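Local structure of ABC transporter, substrate-binding protein (Clostridium perfringens, 4EDP) at residues Leu138-Ile143 / Ser258-Asn263; Gly142-Pro147 / Ala234-Phe239; Asn154-Leu159 / Val254-Gly259; Leu262-Ile267 / Ala327-Phe332. The protein probably captures a solute outside the membrane, between two lobes, and delivers it to its partner ABC transporter for import. All coordinates share one frame; numbering follows the deposited sequence. Where two conformers were deposited one is given.

Contact 1 of 4, residues Leu138-Ile143 / Ser258-Asn263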
loop_
_atom_site.group_PDB
_atom_site.type_symbol
_atom_site.label_atom_id
_atom_site.label_comp_id
_atom_site.label_asym_id
_atom_site.label_seq_id
_atom_site.Cartn_x
_atom_site.Cartn_y
_atom_site.Cartn_z
ATOM N N LEU A 138 0.712 -6.372 -1.923
ATOM C CA LEU A 138 -0.253 -5.308 -2.167
ATOM C C LEU A 138 -1.235 -5.228 -1.012
ATOM O O LEU A 138 -1.334 -6.152 -0.207
ATOM C CB LEU A 138 -1.002 -5.552 -3.491
ATOM C CG LEU A 138 -1.901 -6.797 -3.594
ATOM C CD1 LEU A 138 -3.256 -6.611 -2.883
ATOM C CD2 LEU A 138 -2.172 -7.138 -5.067
ATOM N N ASN A 139 -1.941 -4.111 -0.943
ATOM C CA ASN A 139 -2.976 -3.839 0.042
ATOM C C ASN A 139 -4.092 -3.078 -0.687
ATOM O O ASN A 139 -3.861 -2.506 -1.771
ATOM C CB ASN A 139 -2.483 -2.931 1.161
ATOM C CG ASN A 139 -1.273 -3.482 1.879
ATOM O OD1 ASN A 139 -1.280 -4.618 2.356
ATOM N ND2 ASN A 139 -0.248 -2.661 2.006
ATOM N N SER A 140 -5.277 -3.040 -0.091
ATOM C CA SER A 140 -6.412 -2.291 -0.698
ATOM C C SER A 140 -7.217 -1.594 0.375
ATOM O O SER A 140 -6.966 -1.767 1.569
ATOM C CB SER A 140 -7.344 -3.187 -1.518
ATOM O OG SER A 140 -8.064 -4.140 -0.729
ATOM N N ILE A 141 -8.185 -0.801 -0.068
ATOM C CA ILE A 141 -9.093 -0.105 0.824
ATOM C C ILE A 141 -10.527 -0.487 0.496
ATOM O O ILE A 141 -10.794 -1.157 -0.496
ATOM C CB ILE A 141 -8.942 1.429 0.744
ATOM C CG1 ILE A 141 -9.061 1.914 -0.705
ATOM C CG2 ILE A 141 -7.581 1.870 1.373
ATOM C CD1 ILE A 141 -9.017 3.413 -0.845
ATOM N N GLY A 142 -11.432 -0.081 1.367
ATOM C CA GLY A 142 -12.848 -0.304 1.180
ATOM C C GLY A 142 -13.549 0.695 2.056
ATOM O O GLY A 142 -12.898 1.532 2.723
ATOM N N ILE A 143 -14.878 0.654 2.026
ATOM C CA ILE A 143 -15.669 1.501 2.912
ATOM C C ILE A 143 -16.177 0.569 4.023
ATOM O O ILE A 143 -17.016 -0.317 3.798
ATOM C CB ILE A 143 -16.874 2.152 2.228
ATOM C CG1 ILE A 143 -16.441 2.940 0.979
ATOM C CG2 ILE A 143 -17.594 3.072 3.243
ATOM C CD1 ILE A 143 -17.615 3.506 0.163
ATOM N N SER A 258 -17.030 0.447 -8.965
ATOM C CA SER A 258 -16.109 1.194 -9.818
ATOM C C SER A 258 -14.670 0.738 -9.595
ATOM O O SER A 258 -13.800 0.957 -10.447
ATOM C CB SER A 258 -16.272 2.699 -9.581
ATOM O OG SER A 258 -15.869 3.055 -8.275
ATOM N N GLY A 259 -14.408 0.131 -8.435
ATOM C CA GLY A 259 -13.099 -0.406 -8.130
ATOM C C GLY A 259 -12.458 0.207 -6.902
ATOM O O GLY A 259 -12.652 1.387 -6.624
ATOM N N THR A 260 -11.766 -0.630 -6.145
ATOM C CA THR A 260 -10.972 -0.199 -5.004
ATOM C C THR A 260 -9.642 0.360 -5.534
ATOM O O THR A 260 -9.408 0.409 -6.758
ATOM C CB THR A 260 -10.618 -1.389 -4.060
ATOM O OG1 THR A 260 -9.950 -0.896 -2.881
ATOM C CG2 THR A 260 -9.717 -2.354 -4.743
ATOM N N TYR A 261 -8.827 0.880 -4.615
ATOM C CA TYR A 261 -7.496 1.391 -4.913
ATOM C C TYR A 261 -6.474 0.525 -4.195
ATOM O O TYR A 261 -6.646 0.175 -3.023
ATOM C CB TYR A 261 -7.326 2.846 -4.452
ATOM C CG TYR A 261 -8.029 3.829 -5.349
ATOM C CD1 TYR A 261 -9.397 4.025 -5.260
ATOM C CD2 TYR A 261 -7.315 4.572 -6.282
ATOM C CE1 TYR A 261 -10.047 4.919 -6.096
ATOM C CE2 TYR A 261 -7.957 5.474 -7.125
ATOM C CZ TYR A 261 -9.312 5.645 -7.020
ATOM O OH TYR A 261 -9.969 6.526 -7.835
ATOM N N LEU A 262 -5.432 0.136 -4.923
ATOM C CA LEU A 262 -4.372 -0.660 -4.352
ATOM C C LEU A 262 -3.161 0.185 -4.021
ATOM O O LEU A 262 -2.977 1.281 -4.569
ATOM C CB LEU A 262 -3.884 -1.701 -5.368
ATOM C CG LEU A 262 -4.930 -2.612 -5.998
ATOM C CD1 LEU A 262 -4.268 -3.579 -6.998
ATOM C CD2 LEU A 262 -5.708 -3.334 -4.920
ATOM N N ASN A 263 -2.359 -0.314 -3.088
ATOM C CA ASN A 263 -1.041 0.259 -2.813
ATOM C C ASN A 263 -0.092 -0.952 -2.741
ATOM O O ASN A 263 -0.531 -2.070 -2.447
ATOM C CB ASN A 263 -0.975 1.173 -1.599
ATOM C CG ASN A 263 -1.269 0.478 -0.312
ATOM O OD1 ASN A 263 -0.382 -0.130 0.306
ATOM N ND2 ASN A 263 -2.505 0.628 0.159
#
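Two asparagine torsions bring the side chains together: Asn139 swings CG anti to its carbonyl carbon (chi1 -57°), whereas Asn263 takes the crowded position between backbone N and carbonyl carbon (chi1 64°). Both residues sit on antiparallel strands, 138-143 and 262-263, which belong to the pair of long strands that run between the lobes of a periplasmic-binding-protein fold, consistent with the hinge of this family. Asn139 and Asn263 form a hydrogen-bonded pair. Asn139 N gives to Asn263 O at 2.9 Å, Asn263 N returns the bond to Asn139 O at 3.0 Å, and the side chains add a third link: Asn139 ND2 reaches Asn263 OD1 at 3.1 Å. That last bond is nearly straight, lands on an in-plane lone pair of OD1 and leaves almost in the plane of its own amide. The amides cross obliquely, their planes 52° apart, so the link fixes the rotation of both without stacking them. Farther along, the ladder loosens: Ile141 N to Tyr261 O is a weak bond of 3.5 Å. Ile141 CD1 lies alongside Tyr261 CB at 4.0 Å, while the phenol leads away from strand 138-143 and bonds Glu187 through its OH. On the face opposite the asparagines, Leu262 CD2 packs on Ser140 CB, and Ser140 OG is held by Thr319. Where the strand pairing gives out, Thr260 takes over with its side chain. Its OG1, anti to the backbone N, donates from above the carbonyl plane to Ile141 O in a very short bond of 2.5 Å.

Contact 2 of 4, residues Gly142-Pro147 / Ala234-Phe239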
loop_
_atom_site.group_PDB
_atom_site.type_symbol
_atom_site.label_atom_id
_atom_site.label_comp_id
_atom_site.label_asym_id
_atom_site.label_seq_id
_atom_site.Cartn_x
_atom_site.Cartn_y
_atom_site.Cartn_z
ATOM N N GLY A 142 -11.432 -0.081 1.367
ATOM C CA GLY A 142 -12.848 -0.304 1.180
ATOM C C GLY A 142 -13.549 0.695 2.056
ATOM O O GLY A 142 -12.898 1.532 2.723
ATOM N N ILE A 143 -14.878 0.654 2.026
ATOM C CA ILE A 143 -15.669 1.501 2.912
ATOM C C ILE A 143 -16.177 0.569 4.023
ATOM O O ILE A 143 -17.016 -0.317 3.798
ATOM C CB ILE A 143 -16.874 2.152 2.228
ATOM C CG1 ILE A 143 -16.441 2.940 0.979
ATOM C CG2 ILE A 143 -17.594 3.072 3.243
ATOM C CD1 ILE A 143 -17.615 3.506 0.163
ATOM N N VAL A 144 -15.640 0.736 5.218
ATOM C CA VAL A 144 -16.076 -0.049 6.362
ATOM C C VAL A 144 -17.318 0.650 6.855
ATOM O O VAL A 144 -17.283 1.857 7.143
ATOM C CB VAL A 144 -14.994 -0.111 7.445
ATOM C CG1 VAL A 144 -15.494 -0.945 8.679
ATOM C CG2 VAL A 144 -13.732 -0.693 6.840
ATOM N N VAL A 145 -18.420 -0.094 6.937
ATOM C CA VAL A 145 -19.712 0.458 7.281
ATOM C C VAL A 145 -20.433 -0.279 8.388
ATOM O O VAL A 145 -20.390 -1.506 8.451
ATOM C CB VAL A 145 -20.663 0.391 6.020
ATOM C CG1 VAL A 145 -22.082 0.913 6.359
ATOM C CG2 VAL A 145 -20.078 1.159 4.838
ATOM N N ASP A 146 -21.074 0.473 9.286
ATOM C CA ASP A 146 -21.920 -0.113 10.344
ATOM C C ASP A 146 -23.322 -0.106 9.722
ATOM O O ASP A 146 -23.956 0.937 9.644
ATOM C CB ASP A 146 -21.912 0.743 11.611
ATOM C CG ASP A 146 -22.918 0.270 12.643
ATOM O OD1 ASP A 146 -23.551 -0.792 12.441
ATOM O OD2 ASP A 146 -23.101 0.985 13.655
ATOM N N PRO A 147 -23.801 -1.267 9.265
ATOM C CA PRO A 147 -25.076 -1.311 8.564
ATOM C C PRO A 147 -26.291 -1.057 9.453
ATOM O O PRO A 147 -27.353 -0.708 8.941
ATOM C CB PRO A 147 -25.091 -2.730 7.971
ATOM C CG PRO A 147 -24.274 -3.529 8.917
ATOM C CD PRO A 147 -23.208 -2.608 9.425
ATOM N N ALA A 234 -16.061 4.464 7.337
ATOM C CA ALA A 234 -14.687 4.931 7.177
ATOM C C ALA A 234 -14.042 4.359 5.923
ATOM O O ALA A 234 -14.278 3.196 5.567
ATOM C CB ALA A 234 -13.810 4.572 8.412
ATOM N N VAL A 235 -13.263 5.176 5.229
ATOM C CA VAL A 235 -12.473 4.677 4.109
ATOM C C VAL A 235 -11.255 4.102 4.828
ATOM O O VAL A 235 -10.548 4.830 5.521
ATOM C CB VAL A 235 -12.065 5.779 3.127
ATOM C CG1 VAL A 235 -11.057 5.255 2.119
ATOM C CG2 VAL A 235 -13.289 6.377 2.453
ATOM N N ALA A 236 -11.015 2.808 4.681
ATOM C CA ALA A 236 -9.956 2.159 5.425
ATOM C C ALA A 236 -9.387 0.930 4.727
ATOM O O ALA A 236 -10.033 0.309 3.895
ATOM C CB ALA A 236 -10.502 1.747 6.770
ATOM N N SER A 237 -8.184 0.561 5.139
ATOM C CA SER A 237 -7.489 -0.574 4.572
ATOM C C SER A 237 -8.082 -1.910 4.981
ATOM O O SER A 237 -8.827 -2.018 5.964
ATOM C CB SER A 237 -6.035 -0.540 5.037
ATOM O OG SER A 237 -5.946 -0.806 6.442
ATOM N N ASP A 238 -7.724 -2.932 4.214
ATOM C CA ASP A 238 -8.080 -4.303 4.499
ATOM C C ASP A 238 -7.624 -4.680 5.916
ATOM O O ASP A 238 -8.379 -5.308 6.672
ATOM C CB ASP A 238 -7.473 -5.239 3.441
ATOM C CG ASP A 238 -6.005 -4.903 3.081
ATOM O OD1 ASP A 238 -5.316 -4.132 3.788
ATOM O OD2 ASP A 238 -5.534 -5.452 2.066
ATOM N N PHE A 239 -6.423 -4.253 6.294
ATOM C CA PHE A 239 -5.913 -4.538 7.649
ATOM C C PHE A 239 -6.822 -3.913 8.732
ATOM O O PHE A 239 -7.163 -4.556 9.749
ATOM C CB PHE A 239 -4.468 -4.044 7.824
ATOM C CG PHE A 239 -3.929 -4.269 9.217
ATOM C CD1 PHE A 239 -3.392 -5.494 9.577
ATOM C CD2 PHE A 239 -4.000 -3.270 10.180
ATOM C CE1 PHE A 239 -2.928 -5.713 10.874
ATOM C CE2 PHE A 239 -3.531 -3.481 11.462
ATOM C CZ PHE A 239 -2.993 -4.702 11.811
#
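The flat groups that meet here are peptide units rather than rings: Ala236 O receives Gly142 N in its carbonyl plane, and Gly142 O receives Ala236 N nearly along its C=O axis. They belong to an antiparallel ladder between strands 142-145 and 234-237, part of the sheet of one lobe of the periplasmic-binding-protein fold. Four backbone bonds tie two hydrogen-bonded pairs. Gly142 N to Ala236 O measures 2.9 Å, and the return bond from Ala236 N to Gly142 O is the straightest of the set. Two residues on, Val144 N meets Ala234 O at 2.8 Å, and Ala234 N closes the second ring on Val144 O at 2.9 Å. Between these rings Ile143 and Val235 make a non-hydrogen-bonded pair, where Ile143 CA and Val235 CA approach to 4.7 Å. Their side chains take one face of the sheet, against Leu159, with Ile143 also touching Trp156. The other face carries Val144, Ala234 and Ala236. There Val144 CG2, anti to its own carbonyl carbon, reaches Ala236 CB at 4.0 Å. Helices 219-227 and 238-247 cover this side: Leu222 and Phe226 touch Ala234, Leu222 touches Ala236, and Phe226, Phe241 and Ile244 touch Val144. Strand 234-237 runs straight into a helix, with Ser237 as its N-cap: Ser237 OG accepts from Ala240 N. Asp238 OD1 takes the N-H of the following residue, Phe239 N, at 2.7 Å from above the carboxylate plane, while Asp238 OD2 accepts from Thr319 OG1.

Contact 3 of 4, residues Asn154-Leu159 / Val254-Gly259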
loop_
_atom_site.group_PDB
_atom_site.type_symbol
_atom_site.label_atom_id
_atom_site.label_comp_id
_atom_site.label_asym_id
_atom_site.label_seq_id
_atom_site.Cartn_x
_atom_site.Cartn_y
_atom_site.Cartn_z
ATOM N N ASN A 154 -22.909 2.282 -1.005
ATOM C CA ASN A 154 -22.460 1.289 -1.982
ATOM C C ASN A 154 -21.245 1.727 -2.788
ATOM O O ASN A 154 -20.314 0.958 -3.030
ATOM C CB ASN A 154 -23.608 0.998 -2.956
ATOM C CG ASN A 154 -24.764 0.283 -2.292
ATOM O OD1 ASN A 154 -24.583 -0.786 -1.715
ATOM N ND2 ASN A 154 -25.959 0.848 -2.401
ATOM N N SER A 155 -21.234 2.995 -3.151
ATOM C CA SER A 155 -20.200 3.553 -4.031
ATOM C C SER A 155 -19.366 4.574 -3.259
ATOM O O SER A 155 -19.752 5.005 -2.170
ATOM C CB SER A 155 -20.884 4.276 -5.181
ATOM O OG SER A 155 -21.585 5.399 -4.677
ATOM N N TRP A 156 -18.231 4.987 -3.819
ATOM C CA TRP A 156 -17.427 6.007 -3.169
ATOM C C TRP A 156 -18.216 7.320 -3.074
ATOM O O TRP A 156 -18.136 8.036 -2.068
ATOM C CB TRP A 156 -16.139 6.292 -3.951
ATOM C CG TRP A 156 -15.132 5.167 -3.994
ATOM C CD1 TRP A 156 -14.688 4.503 -5.117
ATOM C CD2 TRP A 156 -14.431 4.579 -2.890
ATOM N NE1 TRP A 156 -13.771 3.546 -4.769
ATOM C CE2 TRP A 156 -13.587 3.575 -3.415
ATOM C CE3 TRP A 156 -14.435 4.793 -1.505
ATOM C CZ2 TRP A 156 -12.785 2.782 -2.607
ATOM C CZ3 TRP A 156 -13.633 4.008 -0.715
ATOM C CH2 TRP A 156 -12.827 3.016 -1.253
ATOM N N GLU A 157 -18.976 7.623 -4.126
ATOM C CA GLU A 157 -19.749 8.859 -4.173
ATOM C C GLU A 157 -20.802 8.964 -3.065
ATOM O O GLU A 157 -21.168 10.073 -2.672
ATOM C CB GLU A 157 -20.387 9.053 -5.545
ATOM C CG GLU A 157 -19.354 9.227 -6.691
ATOM C CD GLU A 157 -18.668 7.956 -7.206
ATOM O OE1 GLU A 157 -18.996 6.807 -6.786
ATOM O OE2 GLU A 157 -17.795 8.130 -8.107
ATOM N N ASP A 158 -21.279 7.819 -2.578
ATOM C CA ASP A 158 -22.267 7.787 -1.489
ATOM C C ASP A 158 -21.720 8.405 -0.194
ATOM O O ASP A 158 -22.497 8.793 0.680
ATOM C CB ASP A 158 -22.790 6.362 -1.208
ATOM C CG ASP A 158 -23.727 5.833 -2.279
ATOM O OD1 ASP A 158 -24.360 6.624 -3.023
ATOM O OD2 ASP A 158 -23.862 4.595 -2.341
ATOM N N LEU A 159 -20.397 8.511 -0.060
ATOM C CA LEU A 159 -19.806 9.126 1.142
ATOM C C LEU A 159 -20.194 10.608 1.270
ATOM O O LEU A 159 -20.131 11.172 2.356
ATOM C CB LEU A 159 -18.274 8.985 1.126
ATOM C CG LEU A 159 -17.744 7.544 1.263
ATOM C CD1 LEU A 159 -16.224 7.518 1.018
ATOM C CD2 LEU A 159 -18.095 6.935 2.625
ATOM N N VAL A 254 -17.498 -2.654 2.245
ATOM C CA VAL A 254 -18.090 -2.356 0.949
ATOM C C VAL A 254 -16.997 -1.985 -0.053
ATOM O O VAL A 254 -16.173 -1.105 0.218
ATOM C CB VAL A 254 -19.139 -1.192 1.066
ATOM C CG1 VAL A 254 -19.609 -0.736 -0.296
ATOM C CG2 VAL A 254 -20.331 -1.606 1.952
ATOM N N ILE A 255 -16.978 -2.680 -1.200
ATOM C CA ILE A 255 -16.036 -2.375 -2.279
ATOM C C ILE A 255 -16.879 -1.818 -3.419
ATOM O O ILE A 255 -17.710 -2.535 -3.974
ATOM C CB ILE A 255 -15.275 -3.621 -2.763
ATOM C CG1 ILE A 255 -14.512 -4.276 -1.608
ATOM C CG2 ILE A 255 -14.316 -3.275 -3.939
ATOM C CD1 ILE A 255 -13.516 -3.376 -0.917
ATOM N N PRO A 256 -16.704 -0.532 -3.760
ATOM C CA PRO A 256 -17.522 -0.013 -4.841
ATOM C C PRO A 256 -17.324 -0.767 -6.152
ATOM O O PRO A 256 -16.245 -1.263 -6.427
ATOM C CB PRO A 256 -17.048 1.441 -4.971
ATOM C CG PRO A 256 -16.652 1.814 -3.579
ATOM C CD PRO A 256 -15.975 0.544 -3.070
ATOM N N GLU A 257 -18.373 -0.824 -6.954
ATOM C CA GLU A 257 -18.309 -1.479 -8.252
ATOM C C GLU A 257 -17.302 -0.829 -9.191
ATOM O O GLU A 257 -16.758 -1.476 -10.096
ATOM C CB GLU A 257 -19.696 -1.483 -8.902
ATOM C CG GLU A 257 -20.631 -2.485 -8.266
ATOM C CD GLU A 257 -21.839 -2.805 -9.127
ATOM O OE1 GLU A 257 -22.101 -2.047 -10.092
ATOM O OE2 GLU A 257 -22.521 -3.824 -8.845
ATOM N N SER A 258 -17.030 0.447 -8.965
ATOM C CA SER A 258 -16.109 1.194 -9.818
ATOM C C SER A 258 -14.670 0.738 -9.595
ATOM O O SER A 258 -13.800 0.957 -10.447
ATOM C CB SER A 258 -16.272 2.699 -9.581
ATOM O OG SER A 258 -15.869 3.055 -8.275
ATOM N N GLY A 259 -14.408 0.131 -8.435
ATOM C CA GLY A 259 -13.099 -0.406 -8.130
ATOM C C GLY A 259 -12.458 0.207 -6.902
ATOM O O GLY A 259 -12.652 1.387 -6.624
HETATM O O HOH W 1 -20.993 0.588 -6.286
HETATM O O HOH W 2 -20.910 -1.823 -3.589
HETATM O O HOH W 3 -17.784 4.469 -6.737
#
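Trp156 sets off from CB with CG anti to its carbonyl carbon (chi1 -67°), which lays the indole against the turn at 256-259. CG is the first atom to meet Pro256 CG, at 3.7 Å. That single methylene sits almost exactly over the five-membered ring, 3.4 Å from its centroid and only 4° off the normal, a textbook CH-pi contact; the nearest ring atom, CE2, is 3.5 Å from Pro256 CG. Farther along, CZ2 runs beside Pro256 CD. At the rim, NE1 donates nearly straight to Gly259 O at 3.1 Å, with the acceptor in the ring plane. The six-membered ring goes on into the interior beside Ile141 and Ile143. So the indole is gripped over a face and at an edge at once. Its own backbone N gives to a water, which in turn donates to Glu157 OE1 and to Ser258 OG, bridging the loops. Nearby, Asn154 O touches Val254 CG1 at 3.3 Å and takes a water shared weakly with Ile255 O. Ser155 OG accepts from Asp158 N at 3.2 Å, an ST motif leading into 3-10 segment 157-159, while Asp158 OD2 separately accepts from Asn154 N and Ser155 N. The result is a loop docked through tryptophan on a type I turn, in one lobe of a periplasmic-binding-protein fold.

Contact 4 of 4, residues Leu262-Ile267 / Ala327-Phe332. With ACT (acetate ion), chain G.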
loop_
_atom_site.group_PDB
_atom_site.type_symbol
_atom_site.label_atom_id
_atom_site.label_comp_id
_atom_site.label_asym_id
_atom_site.label_seq_id
_atom_site.Cartn_x
_atom_site.Cartn_y
_atom_site.Cartn_z
ATOM N N LEU A 262 -5.432 0.136 -4.923
ATOM C CA LEU A 262 -4.372 -0.660 -4.352
ATOM C C LEU A 262 -3.161 0.185 -4.021
ATOM O O LEU A 262 -2.977 1.281 -4.569
ATOM C CB LEU A 262 -3.884 -1.701 -5.368
ATOM C CG LEU A 262 -4.930 -2.612 -5.998
ATOM C CD1 LEU A 262 -4.268 -3.579 -6.998
ATOM C CD2 LEU A 262 -5.708 -3.334 -4.920
ATOM N N ASN A 263 -2.359 -0.314 -3.088
ATOM C CA ASN A 263 -1.041 0.259 -2.813
ATOM C C ASN A 263 -0.092 -0.952 -2.741
ATOM O O ASN A 263 -0.531 -2.070 -2.447
ATOM C CB ASN A 263 -0.975 1.173 -1.599
ATOM C CG ASN A 263 -1.269 0.478 -0.312
ATOM O OD1 ASN A 263 -0.382 -0.130 0.306
ATOM N ND2 ASN A 263 -2.505 0.628 0.159
ATOM N N PHE A 264 1.173 -0.723 -3.066
ATOM C CA PHE A 264 2.181 -1.786 -3.101
ATOM C C PHE A 264 3.411 -1.464 -2.269
ATOM O O PHE A 264 3.706 -0.295 -2.023
ATOM C CB PHE A 264 2.716 -1.926 -4.546
ATOM C CG PHE A 264 1.644 -2.180 -5.597
ATOM C CD1 PHE A 264 1.008 -3.399 -5.675
ATOM C CD2 PHE A 264 1.306 -1.209 -6.510
ATOM C CE1 PHE A 264 0.022 -3.647 -6.623
ATOM C CE2 PHE A 264 0.324 -1.458 -7.464
ATOM C CZ PHE A 264 -0.325 -2.670 -7.506
ATOM N N ASN A 265 4.131 -2.511 -1.862
ATOM C CA ASN A 265 5.452 -2.371 -1.280
ATOM C C ASN A 265 6.321 -3.037 -2.345
ATOM O O ASN A 265 5.928 -4.046 -2.932
ATOM C CB ASN A 265 5.611 -3.059 0.074
ATOM C CG ASN A 265 4.758 -2.414 1.151
ATOM O OD1 ASN A 265 4.398 -1.235 1.051
ATOM N ND2 ASN A 265 4.462 -3.167 2.191
ATOM N N THR A 266 7.502 -2.487 -2.593
ATOM C CA THR A 266 8.371 -2.997 -3.629
ATOM C C THR A 266 9.773 -3.295 -3.129
ATOM O O THR A 266 10.149 -2.875 -2.041
ATOM C CB THR A 266 8.517 -1.947 -4.763
ATOM O OG1 THR A 266 9.245 -0.808 -4.290
ATOM C CG2 THR A 266 7.151 -1.509 -5.314
ATOM N N ILE A 267 10.547 -4.016 -3.937
ATOM C CA ILE A 267 11.947 -4.314 -3.604
ATOM C C ILE A 267 12.804 -3.802 -4.752
ATOM O O ILE A 267 12.573 -4.155 -5.917
ATOM C CB ILE A 267 12.253 -5.824 -3.458
ATOM C CG1 ILE A 267 11.274 -6.508 -2.522
ATOM C CG2 ILE A 267 13.715 -6.035 -2.993
ATOM C CD1 ILE A 267 11.410 -8.030 -2.490
ATOM N N ALA A 327 -9.463 -3.314 -9.576
ATOM C CA ALA A 327 -8.864 -2.210 -8.834
ATOM C C ALA A 327 -8.126 -1.206 -9.682
ATOM O O ALA A 327 -7.739 -1.482 -10.815
ATOM C CB ALA A 327 -7.893 -2.744 -7.752
ATOM N N LYS A 328 -7.936 -0.041 -9.078
ATOM C CA LYS A 328 -7.217 1.070 -9.659
ATOM C C LYS A 328 -5.864 1.211 -8.979
ATOM O O LYS A 328 -5.717 0.888 -7.792
ATOM C CB LYS A 328 -8.042 2.332 -9.506
ATOM C CG LYS A 328 -9.294 2.279 -10.372
ATOM C CD LYS A 328 -10.214 3.449 -10.238
ATOM C CE LYS A 328 -11.443 3.135 -11.116
ATOM N NZ LYS A 328 -12.597 3.994 -10.956
ATOM N N VAL A 329 -4.852 1.623 -9.744
ATOM C CA VAL A 329 -3.519 1.847 -9.180
ATOM C C VAL A 329 -3.150 3.326 -9.317
ATOM O O VAL A 329 -3.643 4.023 -10.203
ATOM C CB VAL A 329 -2.429 0.972 -9.826
ATOM C CG1 VAL A 329 -2.743 -0.547 -9.595
ATOM C CG2 VAL A 329 -2.297 1.280 -11.288
ATOM N N ILE A 330 -2.271 3.786 -8.447
ATOM C CA ILE A 330 -1.845 5.186 -8.444
ATOM C C ILE A 330 -0.473 5.366 -9.081
ATOM O O ILE A 330 0.411 4.546 -8.887
ATOM C CB ILE A 330 -1.852 5.735 -7.018
ATOM C CG1 ILE A 330 -3.307 5.791 -6.507
ATOM C CG2 ILE A 330 -1.241 7.131 -6.951
ATOM C CD1 ILE A 330 -3.424 6.273 -5.102
ATOM N N ASP A 331 -0.313 6.428 -9.872
ATOM C CA ASP A 331 0.978 6.734 -10.484
ATOM C C ASP A 331 1.748 7.619 -9.518
ATOM O O ASP A 331 1.509 8.836 -9.451
ATOM C CB ASP A 331 0.767 7.467 -11.812
ATOM C CG ASP A 331 2.071 7.904 -12.472
ATOM O OD1 ASP A 331 3.156 7.781 -11.860
ATOM O OD2 ASP A 331 2.003 8.403 -13.620
ATOM N N PHE A 332 2.649 7.019 -8.747
ATOM C CA PHE A 332 3.414 7.799 -7.768
ATOM C C PHE A 332 4.468 8.740 -8.341
ATOM O O PHE A 332 4.910 9.677 -7.664
ATOM C CB PHE A 332 3.932 6.918 -6.643
ATOM C CG PHE A 332 2.888 6.610 -5.653
ATOM C CD1 PHE A 332 2.563 7.537 -4.674
ATOM C CD2 PHE A 332 2.176 5.433 -5.718
ATOM C CE1 PHE A 332 1.578 7.273 -3.767
ATOM C CE2 PHE A 332 1.195 5.170 -4.825
ATOM C CZ PHE A 332 0.885 6.090 -3.846
HETATM C C ACT G . -2.931 8.442 -11.496
HETATM O O ACT G . -2.534 8.148 -10.375
HETATM O OXT ACT G . -2.606 7.650 -12.414
HETATM C CH3 ACT G . -3.798 9.647 -11.711
HETATM O O HOH W 4 -1.366 1.924 -6.677
#
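Lys328 O is held by one bond, but a very good one: Leu262 N points at it from 3.0 Å, almost exactly along the C=O axis (179°). This fastens the loop ahead of the C-terminal helix 332-350 to strand 262-269 at Leu262, one of the long strands joining the lobes in this periplasmic-binding-protein fold. A water strengthens the join, donating to Leu262 O and accepting from Ile330 N, both at 2.7 Å. Beside these polar links, Leu262 CG presses on Ala327 CB at 3.4 Å, tighter than usual, and both its methyls also touch that CB. Val329 meets Phe264 at the ring's rim: CG1, anti to the carbonyl carbon of Val329, lies near the ring plane, 3.8 Å from CZ and equally far from CE2. Lys328 starts away from strand 262-267, and its NZ is salt-bridged to Glu187. At the far end of the loop Asp331 caps helix 332-350, OD1 accepting from Phe334 N, and pairs with Lys194 through OD2. The backbone N of Asp331 gives a straight bond to O of an acetate, probably from the crystallisation liquor, at 2.9 Å.

Contact 1 lies in the middle: its centre is about 10 Å from those of contacts 2 and 4 and about 11 Å from that of contact 3, while contact 4 is about 19 Å from both 2 and 3. Strand 135-145 serves contacts 1 and 2, strand 262-269 serves contacts 1 and 4, and residues 258-259 belong to contacts 1 and 3. Contacts 2 and 3 alternate along the chain, and both close before contact 4 opens. Contacts 2 and 3 lie on the same side of the chain's centre, probably in one lobe; contact 1 joins the two interlobe strands, and contact 4 attaches the loop before helix 332-350 to strand 262-269, consistent with a hinged binding protein closing on its solute.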